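Local coordinates for protein citrate synthase (PDB 6ABW) that probably catalyses the condensation of acetyl-CoA with oxaloacetate and water to citrate and CoA in the tricarboxylic acid cycle, at residues V87-L98 and T110-Y119; G231-K239 and Y333-T343. All coordinates share one frame; numbering follows the deposited sequence.

Following the chain from its N terminus, interaction 1 (87-98 with 110-119) comes first and is local: 11 residues separate its segments, and the contact closes a helical hairpin between helix 89-97 and helix 104-119, beside the second subunit. Interaction 2 opens only after it has closed, so the two lie in series, neither nested nor crossed. Its loop is much longer, 93 residues containing helices 250-260, 278-292 and 295-315, and it ties the start of helix 233-244, at the bound acetyl-CoA, to the turn joining helices 325-335 and 342-365. The centres of interactions 1 and 2 lie about 24 Å apart, their nearest atoms about 9 Å. No other protein chain touches interaction 2.

Interaction 1: V87-L98 and T110-Y119; sequences VPQQVIDMIYSL and TAFSALSSIY
Val-91 is the knob of this helix pair, seated in a hole made by Ala-111, Ala-114, Leu-115 and Ile-118. Its two methyls divide the work: CG1, anti to the backbone N (chi1 179°), lies over Ala-111, 4.1 Å from Ala-111 O and near its CB, while CG2 lies 3.8 Å from Ile-118 CD1 and 4.0 Å from Leu-115 CD2. The axes of 89-97 and 110-119 approach to 9.3 Å and run nearly antiparallel, at 158°; Ala-111 and Ala-114 form two walls of the hole.

Other aliphatic contacts extend the seam in both directions. Met-94 bends at its last torsion (chi3 27°, away from any staggered value), which folds the thioether round Ala-114: SD and CE both lie against its CB, and CE also stands 3.6 Å from Thr-110 CG2. Ile-95 lays CG1 beside the Ala-111 methyl, at 3.8 Å from CB. Leu-98 meets Thr-110 tip to tip; the Thr-110 hydroxyl itself is hydrogen-bonded to Gly-106 O, within its own helix.

At the other end an aromatic side chain joins in. Pro-88, the N-cap residue of helix 89-97, brings CD to 3.4 Å from Tyr-119 OH, while Val-87 CG1 approaches the edge of that ring and packs 3.8 Å from Leu-115 CD2. Within its own helix, Ile-118 CG2 covers one face of the Tyr-119 ring, which also makes a cation-pi contact with Arg-138 on helix 128-151.

Around the seam, Met-94 packs on Met-94 of the second subunit, and Ser-113 OG is hydrogen-bonded to Ser-113 OG of that subunit. Between 87-98 and 110-119 there is no hydrogen bond; their mutual hold therefore rests on shape fit and burial of apolar surface, 505 Å² in all.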
loop_
_atom_site.group_PDB
_atom_site.type_symbol
_atom_site.label_atom_id
_atom_site.label_comp_id
_atom_site.label_asym_id
_atom_site.label_seq_id
_atom_site.Cartn_x
_atom_site.Cartn_y
_atom_site.Cartn_z
ATOM N N VAL A 87 -10.302 19.156 3.745
ATOM C CA VAL A 87 -9.574 18.217 4.624
ATOM C C VAL A 87 -8.844 18.978 5.719
ATOM O O VAL A 87 -8.644 20.149 5.584
ATOM C CB VAL A 87 -8.567 17.377 3.808
ATOM C CG1 VAL A 87 -9.380 16.563 2.773
ATOM C CG2 VAL A 87 -7.495 18.215 3.118
ATOM N N PRO A 88 -8.380 18.288 6.760
ATOM C CA PRO A 88 -7.709 19.071 7.799
ATOM C C PRO A 88 -6.433 19.644 7.321
ATOM O O PRO A 88 -5.743 19.071 6.437
ATOM C CB PRO A 88 -7.494 18.072 8.922
ATOM C CG PRO A 88 -8.441 16.993 8.655
ATOM C CD PRO A 88 -8.575 16.898 7.170
ATOM N N GLN A 89 -6.098 20.780 7.910
ATOM C CA GLN A 89 -4.885 21.483 7.583
ATOM C C GLN A 89 -3.607 20.630 7.681
ATOM O O GLN A 89 -2.658 20.850 6.902
ATOM C CB GLN A 89 -4.740 22.799 8.386
ATOM C CG GLN A 89 -5.082 23.978 7.471
ATOM C CD GLN A 89 -3.988 24.272 6.461
ATOM O OE1 GLN A 89 -2.784 24.087 6.747
ATOM N NE2 GLN A 89 -4.383 24.773 5.277
ATOM N N GLN A 90 -3.623 19.650 8.577
ATOM C CA GLN A 90 -2.490 18.777 8.778
ATOM C C GLN A 90 -2.189 17.972 7.504
ATOM O O GLN A 90 -1.025 17.706 7.223
ATOM C CB GLN A 90 -2.725 17.847 9.954
ATOM C CG GLN A 90 -2.735 18.537 11.304
ATOM C CD GLN A 90 -4.001 19.299 11.651
ATOM O OE1 GLN A 90 -5.081 19.124 11.045
ATOM N NE2 GLN A 90 -3.868 20.174 12.620
ATOM N N VAL A 91 -3.229 17.600 6.733
ATOM C CA VAL A 91 -2.999 16.864 5.485
ATOM C C VAL A 91 -2.274 17.774 4.476
ATOM O O VAL A 91 -1.304 17.359 3.809
ATOM C CB VAL A 91 -4.306 16.346 4.885
ATOM C CG1 VAL A 91 -4.034 15.610 3.598
ATOM C CG2 VAL A 91 -4.933 15.377 5.851
ATOM N N ILE A 92 -2.756 19.024 4.365
ATOM C CA ILE A 92 -2.152 19.994 3.504
ATOM C C ILE A 92 -0.706 20.255 3.938
ATOM O O ILE A 92 0.212 20.279 3.104
ATOM C CB ILE A 92 -2.973 21.325 3.451
ATOM C CG1 ILE A 92 -4.412 21.129 2.986
ATOM C CG2 ILE A 92 -2.223 22.400 2.663
ATOM C CD1 ILE A 92 -4.549 20.292 1.756
ATOM N N ASP A 93 -0.481 20.422 5.247
ATOM C CA ASP A 93 0.865 20.704 5.777
ATOM C C ASP A 93 1.813 19.590 5.384
ATOM O O ASP A 93 2.996 19.819 5.062
ATOM C CB ASP A 93 0.870 20.799 7.313
ATOM C CG ASP A 93 0.095 22.014 7.883
ATOM O OD1 ASP A 93 -0.317 22.916 7.107
ATOM O OD2 ASP A 93 -0.117 22.012 9.151
ATOM N N MET A 94 1.322 18.374 5.403
ATOM C CA MET A 94 2.182 17.252 5.064
ATOM C C MET A 94 2.624 17.259 3.640
ATOM O O MET A 94 3.806 17.030 3.345
ATOM C CB MET A 94 1.475 15.934 5.322
ATOM C CG MET A 94 1.321 15.723 6.826
ATOM S SD MET A 94 0.559 14.135 7.309
ATOM C CE MET A 94 1.039 13.155 5.909
ATOM N N ILE A 95 1.704 17.570 2.733
ATOM C CA ILE A 95 2.050 17.689 1.342
ATOM C C ILE A 95 3.173 18.750 1.136
ATOM O O ILE A 95 4.142 18.541 0.363
ATOM C CB ILE A 95 0.802 18.021 0.476
ATOM C CG1 ILE A 95 -0.177 16.843 0.423
ATOM C CG2 ILE A 95 1.219 18.421 -0.949
ATOM C CD1 ILE A 95 -1.583 17.309 0.023
ATOM N N TYR A 96 2.982 19.879 1.807
ATOM C CA TYR A 96 3.894 21.008 1.679
ATOM C C TYR A 96 5.188 20.809 2.476
ATOM O O TYR A 96 6.123 21.551 2.283
ATOM C CB TYR A 96 3.217 22.316 2.136
ATOM C CG TYR A 96 2.428 22.928 1.010
ATOM C CD1 TYR A 96 1.140 22.479 0.729
ATOM C CD2 TYR A 96 2.956 23.925 0.238
ATOM C CE1 TYR A 96 0.378 23.010 -0.309
ATOM C CE2 TYR A 96 2.203 24.488 -0.794
ATOM C CZ TYR A 96 0.950 24.009 -1.075
ATOM O OH TYR A 96 0.226 24.582 -2.070
ATOM N N SER A 97 5.302 19.763 3.279
ATOM C CA SER A 97 6.561 19.544 3.999
ATOM C C SER A 97 7.498 18.525 3.300
ATOM O O SER A 97 8.664 18.423 3.657
ATOM C CB SER A 97 6.263 19.117 5.417
ATOM O OG SER A 97 5.885 17.797 5.389
ATOM N N LEU A 98 6.989 17.801 2.300
ATOM C CA LEU A 98 7.846 16.908 1.498
ATOM C C LEU A 98 8.759 17.725 0.587
ATOM O O LEU A 98 8.439 18.864 0.244
ATOM C CB LEU A 98 6.981 15.935 0.737
ATOM C CG LEU A 98 6.242 14.922 1.612
ATOM C CD1 LEU A 98 5.219 14.123 0.791
ATOM C CD2 LEU A 98 7.239 13.948 2.225
ATOM N N THR A 110 1.359 9.752 0.513
ATOM C CA THR A 110 1.538 10.235 1.855
ATOM C C THR A 110 0.261 10.917 2.349
ATOM O O THR A 110 -0.230 10.662 3.443
ATOM C CB THR A 110 2.749 11.153 1.932
ATOM O OG1 THR A 110 3.900 10.446 1.468
ATOM C CG2 THR A 110 3.010 11.590 3.363
ATOM N N ALA A 111 -0.305 11.764 1.502
ATOM C CA ALA A 111 -1.567 12.416 1.811
ATOM C C ALA A 111 -2.721 11.460 2.014
ATOM O O ALA A 111 -3.449 11.568 2.965
ATOM C CB ALA A 111 -1.872 13.458 0.768
ATOM N N PHE A 112 -2.804 10.402 1.216
ATOM C CA PHE A 112 -3.855 9.396 1.389
ATOM C C PHE A 112 -3.630 8.562 2.641
ATOM O O PHE A 112 -4.618 8.145 3.242
ATOM C CB PHE A 112 -4.020 8.530 0.136
ATOM C CG PHE A 112 -5.039 9.069 -0.770
ATOM C CD1 PHE A 112 -4.764 10.072 -1.647
ATOM C CD2 PHE A 112 -6.380 8.650 -0.605
ATOM C CE1 PHE A 112 -5.786 10.629 -2.425
ATOM C CE2 PHE A 112 -7.408 9.222 -1.358
ATOM C CZ PHE A 112 -7.115 10.230 -2.235
ATOM N N SER A 113 -2.356 8.395 3.079
ATOM C CA SER A 113 -2.125 7.659 4.353
ATOM C C SER A 113 -2.645 8.503 5.500
ATOM O O SER A 113 -3.302 7.977 6.407
ATOM C CB SER A 113 -0.657 7.227 4.686
ATOM O OG SER A 113 -0.069 6.573 3.573
ATOM N N ALA A 114 -2.412 9.812 5.432
ATOM C CA ALA A 114 -2.950 10.709 6.450
ATOM C C ALA A 114 -4.452 10.777 6.456
ATOM O O ALA A 114 -5.070 10.755 7.501
ATOM C CB ALA A 114 -2.347 12.111 6.304
ATOM N N LEU A 115 -5.073 10.834 5.295
ATOM C CA LEU A 115 -6.531 10.739 5.163
ATOM C C LEU A 115 -7.059 9.428 5.715
ATOM O O LEU A 115 -8.082 9.397 6.360
ATOM C CB LEU A 115 -6.954 10.940 3.717
ATOM C CG LEU A 115 -6.737 12.298 3.045
ATOM C CD1 LEU A 115 -7.041 12.151 1.569
ATOM C CD2 LEU A 115 -7.614 13.308 3.713
ATOM N N SER A 116 -6.349 8.315 5.498
ATOM C CA SER A 116 -6.740 7.093 6.092
ATOM C C SER A 116 -6.774 7.122 7.639
ATOM O O SER A 116 -7.730 6.613 8.243
ATOM C CB SER A 116 -5.938 5.932 5.520
ATOM O OG SER A 116 -6.288 4.693 6.077
ATOM N N SER A 117 -5.779 7.721 8.255
ATOM C CA SER A 117 -5.677 7.835 9.687
ATOM C C SER A 117 -6.774 8.721 10.260
ATOM O O SER A 117 -7.243 8.484 11.368
ATOM C CB SER A 117 -4.303 8.433 10.026
ATOM O OG SER A 117 -3.275 7.476 9.742
ATOM N N ILE A 118 -7.184 9.744 9.516
ATOM C CA ILE A 118 -8.191 10.703 9.983
ATOM C C ILE A 118 -9.634 10.210 9.705
ATOM O O ILE A 118 -10.494 10.339 10.576
ATOM C CB ILE A 118 -7.897 12.070 9.329
ATOM C CG1 ILE A 118 -6.574 12.588 9.870
ATOM C CG2 ILE A 118 -9.043 13.042 9.520
ATOM C CD1 ILE A 118 -5.975 13.709 9.088
ATOM N N TYR A 119 -9.905 9.702 8.509
ATOM C CA TYR A 119 -11.224 9.424 8.011
ATOM C C TYR A 119 -11.561 7.965 7.864
ATOM O O TYR A 119 -12.732 7.645 7.576
ATOM C CB TYR A 119 -11.409 10.092 6.665
ATOM C CG TYR A 119 -11.460 11.585 6.645
ATOM C CD1 TYR A 119 -12.468 12.277 7.324
ATOM C CD2 TYR A 119 -10.593 12.282 5.879
ATOM C CE1 TYR A 119 -12.496 13.659 7.307
ATOM C CE2 TYR A 119 -10.659 13.662 5.807
ATOM C CZ TYR A 119 -11.627 14.334 6.513
ATOM O OH TYR A 119 -11.662 15.720 6.420
#

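Interaction 2: G231-K239 and Y333-T343; sequences GGAAEEAFK and YALGFPVYMFT. With ACO (acetyl coenzyme *a), chain D; GOL (glycerol), chain B.
Glu-235 grips Thr-343 twice: OE1 accepts from the hydroxyl OG1 at 2.6 Å, and OE2 from the backbone N at 2.9 Å, both on the syn side, with N tilted well out of the carboxylate plane. A bend at chi2 (89°) turns the carboxylate across the threonine. Water 1 also donates to OE2. While donating to Glu-235, Thr-343 OG1 accepts a bent bond from Gly-232 N (2.9 Å, 138° at the hydrogen), so two protein bonds hold the hydroxyl; in the crystal glycerol O3 adds a third. The glycerol, probably from the crystallisation liquor, takes the N-H groups of Ala-233 and Ala-234 where helix 233-244 begins.

Farther along, Val-339 CG1 lies against Glu-235 CG and its CG2 reaches Phe-238 CD2 at 3.6 Å. The Phe-342 edge points into the face of Phe-238, with planes at 90° and centroids 5.3 Å apart; Tyr-333 CG lies 3.6 Å from Phe-238 CZ, obliquely, forming an aromatic cluster that Tyr-300 adjoins.

Gly-231 O lies 3.2 Å from the acetyl CH3, and Ala-233 packs on Asp-325, a predicted active-site residue. Segment 231-239 thus lines the acetyl-CoA pocket of the citrate synthase fold, while 333-343 packs against it through Thr-343, Val-339 and Phe-342.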
loop_
_atom_site.group_PDB
_atom_site.type_symbol
_atom_site.label_atom_id
_atom_site.label_comp_id
_atom_site.label_asym_id
_atom_site.label_seq_id
_atom_site.Cartn_x
_atom_site.Cartn_y
_atom_site.Cartn_z
ATOM N N GLY A 231 3.497 3.114 -13.289
ATOM C CA GLY A 231 3.333 4.582 -13.423
ATOM C C GLY A 231 4.268 5.142 -14.479
ATOM O O GLY A 231 5.230 4.501 -14.848
ATOM N N GLY A 232 3.957 6.321 -14.993
ATOM C CA GLY A 232 4.862 7.041 -15.851
ATOM C C GLY A 232 4.621 6.879 -17.365
ATOM O O GLY A 232 5.358 7.453 -18.128
ATOM N N ALA A 233 3.635 6.094 -17.787
ATOM C CA ALA A 233 3.428 5.881 -19.231
ATOM C C ALA A 233 3.034 7.170 -19.992
ATOM O O ALA A 233 3.529 7.367 -21.092
ATOM C CB ALA A 233 2.402 4.790 -19.518
ATOM N N ALA A 234 2.163 8.005 -19.423
ATOM C CA ALA A 234 1.791 9.245 -20.128
ATOM C C ALA A 234 2.984 10.170 -20.214
ATOM O O ALA A 234 3.224 10.839 -21.265
ATOM C CB ALA A 234 0.646 9.945 -19.391
ATOM N N GLU A 235 3.786 10.202 -19.160
ATOM C CA GLU A 235 5.033 10.993 -19.173
ATOM C C GLU A 235 6.019 10.510 -20.229
ATOM O O GLU A 235 6.564 11.342 -20.977
ATOM C CB GLU A 235 5.794 10.973 -17.822
ATOM C CG GLU A 235 5.069 11.727 -16.716
ATOM C CD GLU A 235 4.054 10.934 -15.858
ATOM O OE1 GLU A 235 3.454 9.937 -16.417
ATOM O OE2 GLU A 235 3.823 11.405 -14.672
ATOM N N GLU A 236 6.175 9.183 -20.361
ATOM C CA GLU A 236 7.183 8.633 -21.259
ATOM C C GLU A 236 6.759 8.937 -22.736
ATOM O O GLU A 236 7.612 9.265 -23.577
ATOM C CB GLU A 236 7.347 7.131 -21.083
ATOM C CG GLU A 236 8.146 6.775 -19.826
ATOM C CD GLU A 236 9.493 7.526 -19.755
ATOM O OE1 GLU A 236 9.737 8.342 -18.817
ATOM O OE2 GLU A 236 10.281 7.366 -20.687
ATOM N N ALA A 237 5.478 8.818 -23.016
ATOM C CA ALA A 237 4.992 9.102 -24.365
ATOM C C ALA A 237 5.228 10.590 -24.690
ATOM O O ALA A 237 5.681 10.904 -25.758
ATOM C CB ALA A 237 3.521 8.784 -24.484
ATOM N N PHE A 238 4.888 11.481 -23.772
ATOM C CA PHE A 238 4.920 12.912 -24.016
ATOM C C PHE A 238 6.380 13.420 -24.087
ATOM O O PHE A 238 6.657 14.340 -24.856
ATOM C CB PHE A 238 4.193 13.623 -22.930
ATOM C CG PHE A 238 4.006 15.094 -23.169
ATOM C CD1 PHE A 238 2.911 15.585 -23.862
ATOM C CD2 PHE A 238 4.933 15.981 -22.687
ATOM C CE1 PHE A 238 2.744 16.952 -24.054
ATOM C CE2 PHE A 238 4.789 17.324 -22.932
ATOM C CZ PHE A 238 3.715 17.806 -23.634
ATOM N N LYS A 239 7.272 12.770 -23.356
ATOM C CA LYS A 239 8.701 13.104 -23.385
ATOM C C LYS A 239 9.353 12.921 -24.736
ATOM O O LYS A 239 10.272 13.680 -25.048
ATOM C CB LYS A 239 9.518 12.391 -22.305
ATOM C CG LYS A 239 9.376 13.070 -20.953
ATOM C CD LYS A 239 9.940 12.166 -19.849
ATOM C CE LYS A 239 9.734 12.849 -18.515
ATOM N NZ LYS A 239 10.048 11.889 -17.416
ATOM N N TYR A 333 -1.084 18.782 -20.602
ATOM C CA TYR A 333 -0.170 19.914 -20.851
ATOM C C TYR A 333 -0.925 21.152 -21.316
ATOM O O TYR A 333 -0.665 22.244 -20.797
ATOM C CB TYR A 333 0.875 19.522 -21.903
ATOM C CG TYR A 333 2.003 20.495 -21.962
ATOM C CD1 TYR A 333 3.043 20.428 -21.070
ATOM C CD2 TYR A 333 1.973 21.547 -22.882
ATOM C CE1 TYR A 333 4.100 21.337 -21.156
ATOM C CE2 TYR A 333 2.991 22.467 -22.952
ATOM C CZ TYR A 333 4.036 22.367 -22.091
ATOM O OH TYR A 333 5.050 23.292 -22.205
ATOM N N ALA A 334 -1.876 20.967 -22.215
ATOM C CA ALA A 334 -2.651 22.084 -22.806
ATOM C C ALA A 334 -3.507 22.744 -21.701
ATOM O O ALA A 334 -3.779 23.919 -21.751
ATOM C CB ALA A 334 -3.525 21.527 -23.899
ATOM N N LEU A 335 -3.938 21.949 -20.699
ATOM C CA LEU A 335 -4.654 22.445 -19.540
ATOM C C LEU A 335 -3.793 23.264 -18.595
ATOM O O LEU A 335 -4.376 23.970 -17.764
ATOM C CB LEU A 335 -5.328 21.329 -18.773
ATOM C CG LEU A 335 -6.474 20.663 -19.523
ATOM C CD1 LEU A 335 -6.866 19.406 -18.842
ATOM C CD2 LEU A 335 -7.711 21.607 -19.682
ATOM N N GLY A 336 -2.462 23.144 -18.655
ATOM C CA GLY A 336 -1.516 23.840 -17.749
ATOM C C GLY A 336 -0.774 22.953 -16.791
ATOM O O GLY A 336 -0.044 23.445 -15.946
ATOM N N PHE A 337 -0.936 21.622 -16.928
ATOM C CA PHE A 337 -0.263 20.751 -15.988
ATOM C C PHE A 337 1.137 20.456 -16.467
ATOM O O PHE A 337 1.332 20.098 -17.613
ATOM C CB PHE A 337 -1.024 19.448 -15.746
ATOM C CG PHE A 337 -2.336 19.628 -15.018
ATOM C CD1 PHE A 337 -2.361 19.757 -13.613
ATOM C CD2 PHE A 337 -3.519 19.606 -15.671
ATOM C CE1 PHE A 337 -3.534 19.947 -12.950
ATOM C CE2 PHE A 337 -4.723 19.741 -14.992
ATOM C CZ PHE A 337 -4.740 19.961 -13.633
ATOM N N PRO A 338 2.121 20.544 -15.559
ATOM C CA PRO A 338 3.429 20.072 -15.972
ATOM C C PRO A 338 3.467 18.538 -16.175
ATOM O O PRO A 338 2.703 17.807 -15.525
ATOM C CB PRO A 338 4.350 20.536 -14.849
ATOM C CG PRO A 338 3.515 21.310 -13.905
ATOM C CD PRO A 338 2.090 21.181 -14.225
ATOM N N VAL A 339 4.481 18.087 -16.885
ATOM C CA VAL A 339 4.667 16.675 -17.173
ATOM C C VAL A 339 4.734 15.840 -15.850
ATOM O O VAL A 339 4.233 14.729 -15.762
ATOM C CB VAL A 339 5.912 16.426 -18.022
ATOM C CG1 VAL A 339 6.154 14.922 -18.235
ATOM C CG2 VAL A 339 5.725 17.111 -19.391
ATOM N N TYR A 340 5.316 16.390 -14.811
ATOM C CA TYR A 340 5.473 15.644 -13.567
ATOM C C TYR A 340 4.143 15.262 -12.906
ATOM O O TYR A 340 4.141 14.481 -11.947
ATOM C CB TYR A 340 6.422 16.324 -12.532
ATOM C CG TYR A 340 6.019 17.687 -12.026
ATOM C CD1 TYR A 340 4.919 17.850 -11.202
ATOM C CD2 TYR A 340 6.788 18.833 -12.332
ATOM C CE1 TYR A 340 4.559 19.086 -10.702
ATOM C CE2 TYR A 340 6.409 20.081 -11.856
ATOM C CZ TYR A 340 5.326 20.201 -11.032
ATOM O OH TYR A 340 4.930 21.428 -10.550
ATOM N N MET A 341 3.050 15.840 -13.342
ATOM C CA MET A 341 1.751 15.579 -12.789
ATOM C C MET A 341 1.021 14.499 -13.562
ATOM O O MET A 341 -0.053 14.134 -13.095
ATOM C CB MET A 341 0.840 16.826 -12.794
ATOM C CG MET A 341 1.246 17.919 -11.796
ATOM S SD MET A 341 1.333 17.382 -10.100
ATOM C CE MET A 341 -0.354 16.952 -9.759
ATOM N N PHE A 342 1.503 13.988 -14.712
ATOM C CA PHE A 342 0.585 13.206 -15.525
ATOM C C PHE A 342 0.057 11.886 -14.894
ATOM O O PHE A 342 -1.126 11.574 -14.995
ATOM C CB PHE A 342 1.173 12.924 -16.895
ATOM C CG PHE A 342 1.430 14.132 -17.785
ATOM C CD1 PHE A 342 0.973 15.372 -17.495
ATOM C CD2 PHE A 342 2.118 13.914 -18.981
ATOM C CE1 PHE A 342 1.263 16.437 -18.378
ATOM C CE2 PHE A 342 2.395 14.924 -19.867
ATOM C CZ PHE A 342 1.955 16.209 -19.558
ATOM N N THR A 343 0.939 11.149 -14.233
ATOM C CA THR A 343 0.514 9.931 -13.582
ATOM C C THR A 343 -0.421 10.234 -12.380
ATOM O O THR A 343 -1.285 9.427 -12.077
ATOM C CB THR A 343 1.712 9.027 -13.230
ATOM O OG1 THR A 343 2.270 8.583 -14.490
ATOM C CG2 THR A 343 1.264 7.787 -12.459
HETATM N N1A ACO D . 6.485 0.357 -31.099
HETATM C C2A ACO D . 7.078 -0.344 -32.132
HETATM N N3A ACO D . 6.919 -1.709 -32.306
HETATM C C4A ACO D . 6.145 -2.383 -31.422
HETATM C C5A ACO D . 5.474 -1.685 -30.303
HETATM C C6A ACO D . 5.690 -0.244 -30.203
HETATM N N6A ACO D . 5.123 0.412 -29.169
HETATM N N7A ACO D . 4.800 -2.611 -29.580
HETATM C C8A ACO D . 5.001 -3.814 -30.171
HETATM N N9A ACO D . 5.803 -3.668 -31.250
HETATM C C1B ACO D . 6.233 -4.742 -32.192
HETATM C C2B ACO D . 6.927 -5.937 -31.520
HETATM O O2B ACO D . 8.326 -5.749 -31.301
HETATM C C3B ACO D . 6.660 -7.001 -32.549
HETATM O O3B ACO D . 7.669 -6.849 -33.562
HETATM P P3B ACO D . 8.228 -8.058 -34.509
HETATM O O7A ACO D . 9.629 -7.617 -34.892
HETATM O O8A ACO D . 7.259 -8.103 -35.687
HETATM O O9A ACO D . 8.203 -9.274 -33.589
HETATM C C4B ACO D . 5.264 -6.672 -33.097
HETATM O O4B ACO D . 5.060 -5.268 -32.880
HETATM C C5B ACO D . 4.131 -7.387 -32.404
HETATM O O5B ACO D . 4.186 -7.120 -31.002
HETATM P P1A ACO D . 2.998 -7.652 -30.047
HETATM O O1A ACO D . 3.339 -9.096 -29.763
HETATM O O2A ACO D . 1.659 -7.236 -30.675
HETATM O O3A ACO D . 3.075 -6.830 -28.652
HETATM P P2A ACO D . 4.214 -7.023 -27.518
HETATM O O4A ACO D . 3.730 -7.922 -26.411
HETATM O O5A ACO D . 5.571 -7.137 -28.147
HETATM O O6A ACO D . 4.041 -5.564 -26.848
HETATM C CBP ACO D . 2.965 -4.031 -25.376
HETATM C CCP ACO D . 2.765 -5.013 -26.500
HETATM C CDP ACO D . 1.902 -3.015 -25.021
HETATM C CEP ACO D . 4.039 -4.375 -24.333
HETATM C CAP ACO D . 3.881 -3.017 -26.239
HETATM O OAP ACO D . 3.311 -2.564 -27.481
HETATM C C9P ACO D . 4.377 -1.743 -25.548
HETATM O O9P ACO D . 5.418 -1.813 -24.904
HETATM N N8P ACO D . 3.635 -0.611 -25.660
HETATM C C7P ACO D . 3.865 0.540 -24.816
HETATM C C6P ACO D . 5.137 1.312 -25.080
HETATM C C5P ACO D . 5.180 2.354 -23.967
HETATM O O5P ACO D . 4.679 3.463 -24.142
HETATM N N4P ACO D . 5.811 2.032 -22.815
HETATM C C3P ACO D . 6.009 2.984 -21.715
HETATM C C2P ACO D . 5.232 2.449 -20.531
HETATM S S1P ACO D . 6.371 1.852 -19.331
HETATM C C ACO D . 5.808 2.866 -18.153
HETATM O O ACO D . 6.196 4.019 -18.186
HETATM C CH3 ACO D . 4.826 2.303 -17.168
HETATM C C1 GOL B . -0.753 4.304 -15.590
HETATM O O1 GOL B . -1.061 3.591 -16.805
HETATM C C2 GOL B . 0.288 5.384 -15.826
HETATM O O2 GOL B . 1.440 4.731 -16.388
HETATM C C3 GOL B . -0.292 6.459 -16.758
HETATM O O3 GOL B . 0.713 7.475 -16.915
HETATM O O HOH W 1 5.951 11.943 -13.116
#